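Local coordinates for protein soluble lytic murein transglycosylase (PDB 5OHU) that cleaves the glycan strands of bacterial peptidoglycan as a soluble lytic transglycosylase, turning over the cell wall of Pseudomonas aeruginosa both exolytically and endolytically, at residues I362-Q366 / A379-L383; S409-A413 / E428-A432. One frame throughout, in Å; residues are numbered along the deposited sequence.

Interaction 1. Residues I362-Q366 / A379-L383; sequences IALYQ and AADRL
Y365 and R382 meet because each side chain leaves its helix with CG anti to the carbonyl carbon, which turns the phenol toward helix 379-383 and sets R382 CB over one face of the ring. This first methylene does the work: R382 CB lies 3.8 Å from the centroid of the Y365 ring and close to its normal, a CH-pi contact displaced toward the hydroxyl-bearing end, where CB is 3.6 Å from Y365 CZ. The arginine chain then bends at chi2 (-80°), so CG and CD run past the phenol oxygen and the guanidinium is carried off, its plane tilted 36° from the ring. The two polar ends find separate partners: Y365 OH is hydrogen-bonded to Q352, while R382 forms a salt bridge with D596 and also bonds the hydroxyl of Y345.

At the root of the tyrosine the packing is mainly aliphatic. L383 reaches back toward the partner helix, and its CG sits 3.6 Å from Y365 CB. Its two methyls part there: CD1 goes to the Q366 side, 3.8 Å from Q366 CG, and CD2 goes to I362, 4.2 Å from I362 CG2. A379 CB packs beside Y365 CD1 at 3.9 Å and lies close to the tyrosine's backbone O. With so small a residue at this point, the CA atoms of Y365 and A379 come within 5.2 Å.

The contact joins helices 360-368 and 374-383 as a roughly antiparallel hairpin, the local axes 143° apart. Helix 341-354 packs against its first arm through L364 and Y365. On the second arm, the R382-D596 salt bridge ties the hairpin to the lysozyme-like SLT domain, and D381 pairs with R637 near the C terminus.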
loop_
_atom_site.group_PDB
_atom_site.type_symbol
_atom_site.label_atom_id
_atom_site.label_comp_id
_atom_site.label_asym_id
_atom_site.label_seq_id
_atom_site.Cartn_x
_atom_site.Cartn_y
_atom_site.Cartn_z
ATOM N N ILE A 362 1.186 34.781 6.401
ATOM C CA ILE A 362 -0.249 34.926 6.122
ATOM C C ILE A 362 -0.572 34.540 4.680
ATOM O O ILE A 362 -1.397 33.653 4.420
ATOM C CB ILE A 362 -0.708 36.362 6.414
ATOM C CG1 ILE A 362 -0.654 36.645 7.912
ATOM C CG2 ILE A 362 -2.105 36.597 5.844
ATOM C CD1 ILE A 362 -0.870 38.111 8.221
ATOM N N ALA A 363 0.055 35.221 3.717
ATOM C CA ALA A 363 -0.204 34.921 2.312
ATOM C C ALA A 363 0.128 33.474 1.980
ATOM O O ALA A 363 -0.556 32.847 1.167
ATOM C CB ALA A 363 0.591 35.864 1.409
ATOM N N LEU A 364 1.178 32.923 2.590
ATOM C CA LEU A 364 1.521 31.530 2.323
ATOM C C LEU A 364 0.403 30.594 2.782
ATOM O O LEU A 364 -0.026 29.704 2.034
ATOM C CB LEU A 364 2.855 31.188 2.991
ATOM C CG LEU A 364 4.067 31.984 2.461
ATOM C CD1 LEU A 364 5.314 31.696 3.281
ATOM C CD2 LEU A 364 4.331 31.720 0.962
ATOM N N TYR A 365 -0.116 30.809 3.995
ATOM C CA TYR A 365 -1.217 29.980 4.482
ATOM C C TYR A 365 -2.455 30.125 3.611
ATOM O O TYR A 365 -3.199 29.155 3.420
ATOM C CB TYR A 365 -1.564 30.352 5.921
ATOM C CG TYR A 365 -0.613 29.852 6.995
ATOM C CD1 TYR A 365 -0.186 28.522 7.034
ATOM C CD2 TYR A 365 -0.131 30.728 7.965
ATOM C CE1 TYR A 365 0.687 28.082 8.025
ATOM C CE2 TYR A 365 0.729 30.301 8.970
ATOM C CZ TYR A 365 1.137 28.981 8.990
ATOM O OH TYR A 365 1.992 28.589 9.987
ATOM N N GLN A 366 -2.692 31.325 3.073
ATOM C CA GLN A 366 -3.925 31.565 2.332
ATOM C C GLN A 366 -3.974 30.751 1.045
ATOM O O GLN A 366 -5.046 30.294 0.639
ATOM C CB GLN A 366 -4.079 33.055 2.052
ATOM C CG GLN A 366 -4.505 33.831 3.278
ATOM C CD GLN A 366 -4.448 35.327 3.072
ATOM O OE1 GLN A 366 -3.648 35.833 2.279
ATOM N NE2 GLN A 366 -5.297 36.047 3.790
ATOM N N ALA A 379 -3.478 24.897 7.865
ATOM C CA ALA A 379 -3.326 26.277 7.408
ATOM C C ALA A 379 -4.477 27.149 7.895
ATOM O O ALA A 379 -4.260 28.271 8.372
ATOM C CB ALA A 379 -3.226 26.327 5.880
ATOM N N ALA A 380 -5.717 26.662 7.768
ATOM C CA ALA A 380 -6.852 27.456 8.232
ATOM C C ALA A 380 -6.779 27.678 9.737
ATOM O O ALA A 380 -7.054 28.781 10.226
ATOM C CB ALA A 380 -8.164 26.781 7.853
ATOM N N ASP A 381 -6.385 26.649 10.489
ATOM C CA ASP A 381 -6.230 26.819 11.928
ATOM C C ASP A 381 -5.177 27.871 12.261
ATOM O O ASP A 381 -5.355 28.658 13.193
ATOM C CB ASP A 381 -5.871 25.493 12.585
ATOM C CG ASP A 381 -5.504 25.659 14.036
ATOM O OD1 ASP A 381 -6.427 25.818 14.859
ATOM O OD2 ASP A 381 -4.296 25.639 14.352
ATOM N N ARG A 382 -4.067 27.894 11.521
ATOM C CA ARG A 382 -3.046 28.897 11.803
ATOM C C ARG A 382 -3.530 30.302 11.481
ATOM O O ARG A 382 -3.114 31.257 12.133
ATOM C CB ARG A 382 -1.751 28.594 11.044
ATOM C CG ARG A 382 -1.137 27.269 11.422
ATOM C CD ARG A 382 -0.380 27.432 12.735
ATOM N NE ARG A 382 0.105 26.138 13.235
ATOM C CZ ARG A 382 0.247 25.774 14.511
ATOM N NH1 ARG A 382 -0.085 26.602 15.482
ATOM N NH2 ARG A 382 0.756 24.578 14.807
ATOM N N LEU A 383 -4.407 30.448 10.497
ATOM C CA LEU A 383 -5.029 31.728 10.207
ATOM C C LEU A 383 -6.238 32.018 11.097
ATOM O O LEU A 383 -6.753 33.133 11.052
ATOM C CB LEU A 383 -5.455 31.776 8.735
ATOM C CG LEU A 383 -4.411 31.794 7.612
ATOM C CD1 LEU A 383 -5.085 31.575 6.257
ATOM C CD2 LEU A 383 -3.621 33.107 7.595
#

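Interaction 2. Residues S409-A413 / E428-A432; sequences STRRA and EWYHA
E428 leans across to helix 409-413, and its CB starts the contact against the methyl of A413, 3.7 Å from A413 CB. CG follows, anti to the carbonyl carbon, and passes near R412 CB; a bend at chi2 (-68°) then brings the carboxylate to the edge of the R412 guanidinium. OE1 takes the straight, short bond from R412 NE, 2.7 Å long with an N-H...O angle of 177°. The oxygen lies in the guanidinium plane, yet the donor approaches from above the carboxylate plane, so this is no flat, fork-like pairing. OE2 receives a weaker bond from R412 NH2 at 3.1 Å and also rests 3.5 Å from S409 CB. Y64 adds a hydrogen bond to OE1, and D91 pairs with R412 NH1, giving both buried residues a second partner.

Beside it, A413 CB presses on the edge of the W429 indole, 3.4 Å from CE3, and A432 CB packs on S409.

The two helices, 408-418 and 422-433, form a nearly antiparallel pair (165°) within the L domain. Helices 438-450 and 454-463 pack on W429, while P93 touches E428 from the N-terminal part of the chain.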
loop_
_atom_site.group_PDB
_atom_site.type_symbol
_atom_site.label_atom_id
_atom_site.label_comp_id
_atom_site.label_asym_id
_atom_site.label_seq_id
_atom_site.Cartn_x
_atom_site.Cartn_y
_atom_site.Cartn_z
ATOM N N SER A 409 -19.769 -5.534 -17.040
ATOM C CA SER A 409 -19.251 -5.735 -15.687
ATOM C C SER A 409 -20.244 -5.254 -14.629
ATOM O O SER A 409 -20.468 -5.935 -13.621
ATOM C CB SER A 409 -17.911 -5.019 -15.527
ATOM O OG SER A 409 -17.803 -3.899 -16.396
ATOM N N THR A 410 -20.861 -4.094 -14.854
ATOM C CA THR A 410 -21.824 -3.558 -13.894
ATOM C C THR A 410 -23.032 -4.479 -13.750
ATOM O O THR A 410 -23.424 -4.846 -12.633
ATOM C CB THR A 410 -22.248 -2.154 -14.333
ATOM O OG1 THR A 410 -21.099 -1.292 -14.339
ATOM C CG2 THR A 410 -23.309 -1.583 -13.405
ATOM N N ARG A 411 -23.632 -4.868 -14.878
ATOM C CA ARG A 411 -24.759 -5.791 -14.845
ATOM C C ARG A 411 -24.378 -7.096 -14.160
ATOM O O ARG A 411 -25.135 -7.617 -13.335
ATOM C CB ARG A 411 -25.252 -6.044 -16.267
ATOM C CG ARG A 411 -25.903 -4.827 -16.902
ATOM C CD ARG A 411 -25.553 -4.715 -18.373
ATOM N NE ARG A 411 -26.289 -5.681 -19.183
ATOM C CZ ARG A 411 -27.383 -5.398 -19.885
ATOM N NH1 ARG A 411 -27.874 -4.164 -19.889
ATOM N NH2 ARG A 411 -27.980 -6.350 -20.587
ATOM N N ARG A 412 -23.196 -7.629 -14.475
ATOM C CA ARG A 412 -22.732 -8.823 -13.782
ATOM C C ARG A 412 -22.600 -8.563 -12.285
ATOM O O ARG A 412 -23.001 -9.398 -11.467
ATOM C CB ARG A 412 -21.404 -9.299 -14.381
ATOM C CG ARG A 412 -21.537 -9.907 -15.795
ATOM C CD ARG A 412 -20.326 -10.778 -16.201
ATOM N NE ARG A 412 -19.044 -10.085 -16.075
ATOM C CZ ARG A 412 -18.495 -9.343 -17.035
ATOM N NH1 ARG A 412 -19.113 -9.199 -18.204
ATOM N NH2 ARG A 412 -17.324 -8.739 -16.831
ATOM N N ALA A 413 -22.064 -7.397 -11.907
ATOM C CA ALA A 413 -21.923 -7.074 -10.490
ATOM C C ALA A 413 -23.287 -6.902 -9.824
ATOM O O ALA A 413 -23.500 -7.376 -8.696
ATOM C CB ALA A 413 -21.073 -5.814 -10.319
ATOM N N GLU A 428 -16.007 -7.955 -9.656
ATOM C CA GLU A 428 -16.459 -7.284 -10.870
ATOM C C GLU A 428 -16.295 -5.782 -10.742
ATOM O O GLU A 428 -15.719 -5.112 -11.615
ATOM C CB GLU A 428 -17.927 -7.611 -11.151
ATOM C CG GLU A 428 -18.185 -8.970 -11.782
ATOM C CD GLU A 428 -17.675 -9.091 -13.219
ATOM O OE1 GLU A 428 -17.692 -10.235 -13.742
ATOM O OE2 GLU A 428 -17.265 -8.062 -13.827
ATOM N N TRP A 429 -16.804 -5.239 -9.636
ATOM C CA TRP A 429 -16.817 -3.797 -9.439
ATOM C C TRP A 429 -15.408 -3.225 -9.500
ATOM O O TRP A 429 -15.165 -2.222 -10.177
ATOM C CB TRP A 429 -17.478 -3.490 -8.102
ATOM C CG TRP A 429 -18.156 -2.187 -8.032
ATOM C CD1 TRP A 429 -17.664 -1.035 -7.488
ATOM C CD2 TRP A 429 -19.476 -1.887 -8.502
ATOM N NE1 TRP A 429 -18.598 -0.030 -7.604
ATOM C CE2 TRP A 429 -19.719 -0.525 -8.220
ATOM C CE3 TRP A 429 -20.468 -2.628 -9.152
ATOM C CZ2 TRP A 429 -20.920 0.103 -8.547
ATOM C CZ3 TRP A 429 -21.659 -2.007 -9.476
ATOM C CH2 TRP A 429 -21.876 -0.652 -9.172
ATOM N N TYR A 430 -14.462 -3.865 -8.807
ATOM C CA TYR A 430 -13.094 -3.352 -8.730
ATOM C C TYR A 430 -12.351 -3.533 -10.044
ATOM O O TYR A 430 -11.568 -2.665 -10.437
ATOM C CB TYR A 430 -12.312 -4.047 -7.612
ATOM C CG TYR A 430 -12.792 -3.746 -6.209
ATOM C CD1 TYR A 430 -13.714 -2.731 -5.961
ATOM C CD2 TYR A 430 -12.319 -4.483 -5.131
ATOM C CE1 TYR A 430 -14.156 -2.466 -4.672
ATOM C CE2 TYR A 430 -12.744 -4.224 -3.842
ATOM C CZ TYR A 430 -13.660 -3.217 -3.615
ATOM O OH TYR A 430 -14.067 -2.981 -2.323
ATOM N N HIS A 431 -12.548 -4.671 -10.713
ATOM C CA HIS A 431 -11.887 -4.883 -11.994
ATOM C C HIS A 431 -12.383 -3.882 -13.026
ATOM O O HIS A 431 -11.582 -3.257 -13.732
ATOM C CB HIS A 431 -12.091 -6.324 -12.471
ATOM C CG HIS A 431 -11.397 -6.639 -13.761
ATOM N ND1 HIS A 431 -10.028 -6.771 -13.858
ATOM C CD2 HIS A 431 -11.884 -6.848 -15.010
ATOM C CE1 HIS A 431 -9.703 -7.049 -15.109
ATOM N NE2 HIS A 431 -10.810 -7.099 -15.827
ATOM N N ALA A 432 -13.700 -3.688 -13.096
ATOM C CA ALA A 432 -14.273 -2.695 -13.999
ATOM C C ALA A 432 -13.698 -1.304 -13.744
ATOM O O ALA A 432 -13.423 -0.554 -14.689
ATOM C CB ALA A 432 -15.791 -2.677 -13.847
#

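How the interactions relate
Followed from the N terminus, the chain first closes interaction 1, where helix 360-368 turns back as helix 374-383 after the short link 369-373. It then runs on through helix 398-406 into helix 408-418, and a turn at 419-421 brings helix 422-433 back to close interaction 2. The two loops stand in series, neither nested nor crossed, and their centres are about 43 Å apart with no touch between them. Both join neighbouring antiparallel helices, but their surroundings differ: residues 362-366 and 379-383 link helix 341-354 with the C-terminal part of the chain, whereas residues 409-413 and 428-432, inside the L domain, reach the N-terminal part.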